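Local structure of mandelate racemase / muconate lactonizing enzyme family protein (Agrobacterium tumefaciens, 4DXK) at residues A275-D278 with L279-G283. The protein probably acts as a lyase or racemase of the mandelate racemase subgroup of the enolase superfamily, and binds a sodium ion in its barrel domain. Residues are numbered along the deposited sequence; the frame is centred on the assembly and turned at random.
Sequences AFRD and LLETG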
loop_
_atom_site.group_PDB
_atom_site.type_symbol
_atom_site.label_atom_id
_atom_site.label_comp_id
_atom_site.label_asym_id
_atom_site.label_seq_id
_atom_site.Cartn_x
_atom_site.Cartn_y
_atom_site.Cartn_z
ATOM N N ALA A 275 -12.493 -18.335 0.199
ATOM C CA ALA A 275 -11.996 -18.069 -1.150
ATOM C C ALA A 275 -12.590 -16.784 -1.711
ATOM O O ALA A 275 -11.923 -16.031 -2.421
ATOM C CB ALA A 275 -12.281 -19.241 -2.088
ATOM N N PHE A 276 -13.854 -16.535 -1.385
ATOM C CA PHE A 276 -14.523 -15.335 -1.871
ATOM C C PHE A 276 -14.083 -14.081 -1.125
ATOM O O PHE A 276 -14.006 -13.010 -1.726
ATOM C CB PHE A 276 -16.045 -15.537 -1.926
ATOM C CG PHE A 276 -16.443 -16.448 -3.043
ATOM C CD1 PHE A 276 -16.687 -15.942 -4.303
ATOM C CD2 PHE A 276 -16.477 -17.824 -2.865
ATOM C CE1 PHE A 276 -17.006 -16.787 -5.361
ATOM C CE2 PHE A 276 -16.794 -18.676 -3.926
ATOM C CZ PHE A 276 -17.056 -18.161 -5.171
ATOM N N ARG A 277 -13.729 -14.215 0.151
ATOM C CA ARG A 277 -13.032 -13.119 0.825
ATOM C C ARG A 277 -11.746 -12.776 0.078
ATOM O O ARG A 277 -11.465 -11.607 -0.200
ATOM C CB ARG A 277 -12.705 -13.484 2.273
ATOM C CG ARG A 277 -11.620 -12.597 2.900
ATOM C CD ARG A 277 -11.368 -12.941 4.363
ATOM N NE ARG A 277 -10.119 -12.333 4.829
ATOM C CZ ARG A 277 -9.386 -12.766 5.850
ATOM N NH1 ARG A 277 -9.771 -13.797 6.576
ATOM N NH2 ARG A 277 -8.248 -12.148 6.139
ATOM N N ASP A 278 -10.961 -13.797 -0.248
ATOM C CA ASP A 278 -9.713 -13.578 -0.967
ATOM C C ASP A 278 -9.983 -12.869 -2.300
ATOM O O ASP A 278 -9.252 -11.954 -2.688
ATOM C CB ASP A 278 -8.992 -14.913 -1.225
ATOM C CG ASP A 278 -8.423 -15.551 0.042
ATOM O OD1 ASP A 278 -8.412 -14.920 1.121
ATOM O OD2 ASP A 278 -7.964 -16.709 -0.074
ATOM N N LEU A 279 -11.030 -13.283 -3.010
ATOM C CA LEU A 279 -11.379 -12.659 -4.276
ATOM C C LEU A 279 -11.747 -11.192 -4.071
ATOM O O LEU A 279 -11.263 -10.304 -4.777
ATOM C CB LEU A 279 -12.533 -13.417 -4.931
ATOM C CG LEU A 279 -13.108 -12.825 -6.211
ATOM C CD1 LEU A 279 -12.072 -12.830 -7.318
ATOM C CD2 LEU A 279 -14.363 -13.563 -6.620
ATOM N N LEU A 280 -12.612 -10.926 -3.103
ATOM C CA LEU A 280 -13.005 -9.545 -2.823
ATOM C C LEU A 280 -11.816 -8.668 -2.418
ATOM O O LEU A 280 -11.728 -7.494 -2.802
ATOM C CB LEU A 280 -14.104 -9.512 -1.754
ATOM C CG LEU A 280 -15.422 -10.179 -2.137
ATOM C CD1 LEU A 280 -16.346 -10.317 -0.935
ATOM C CD2 LEU A 280 -16.117 -9.395 -3.243
ATOM N N GLU A 281 -10.885 -9.237 -1.666
ATOM C CA GLU A 281 -9.707 -8.503 -1.206
ATOM C C GLU A 281 -8.766 -8.102 -2.331
ATOM O O GLU A 281 -7.909 -7.230 -2.135
ATOM C CB GLU A 281 -8.923 -9.297 -0.144
ATOM C CG GLU A 281 -9.585 -9.351 1.229
ATOM C CD GLU A 281 -8.731 -10.044 2.291
ATOM O OE1 GLU A 281 -7.654 -10.587 1.962
ATOM O OE2 GLU A 281 -9.136 -10.036 3.468
ATOM N N THR A 282 -8.901 -8.704 -3.510
ATOM C CA THR A 282 -8.045 -8.306 -4.620
ATOM C C THR A 282 -8.373 -6.912 -5.123
ATOM O O THR A 282 -7.533 -6.283 -5.753
ATOM C CB THR A 282 -8.158 -9.235 -5.838
ATOM O OG1 THR A 282 -9.465 -9.122 -6.417
ATOM C CG2 THR A 282 -7.836 -10.681 -5.472
ATOM N N GLY A 283 -9.590 -6.439 -4.888
ATOM C CA GLY A 283 -10.029 -5.187 -5.487
ATOM C C GLY A 283 -10.420 -5.321 -6.952
ATOM O O GLY A 283 -10.704 -4.310 -7.600
HETATM O O HOH W 1 -7.511 -9.158 5.446
#
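Consecutive i to i+4 backbone bonds, L279 N to A275 O, L280 N to F276 O and E281 N to R277 O (the last at 2.8 Å), show helical geometry through the segment, and the following T282 N to D278 O bond is weak. L279 O also accepts two bonds from T282, from its backbone N and from OG1, the latter at 2.7 Å in the carbonyl plane. G283 follows with positive phi, a backbone shape suited to glycine where the chain leaves helical geometry.

One turn apart, R277 and E281 form a salt bridge: NE meets OE2 at 2.8 Å with an almost straight N-H...O angle of 178°. OE2 lies in the guanidinium plane, yet NE approaches from above the carboxylate plane, the two planes being 67° apart. R277 CG stands anti to the backbone N (chi1 162°) and the chain runs extended to NE, which carries the guanidinium along the helix to E281. A water links R277 NH2 with the same OE2. On the barrel side, F276 CD1 touches L279 CD2 at 4.1 Å, and F276 also packs on V288 and L290 of the following strand, within a beta-alpha-beta unit of the TIM-type barrel.

D278 OD2 forms a salt bridge with R75 of the same chain. In a second subunit, S251 OG bonds E281 OE1 and S252 OG bonds R277 NH2, while W311 of a third makes a cation-pi contact with R277. The R277-E281 pair thus lies where three subunits meet, and E281 probably offsets part of the charge of the buried R277.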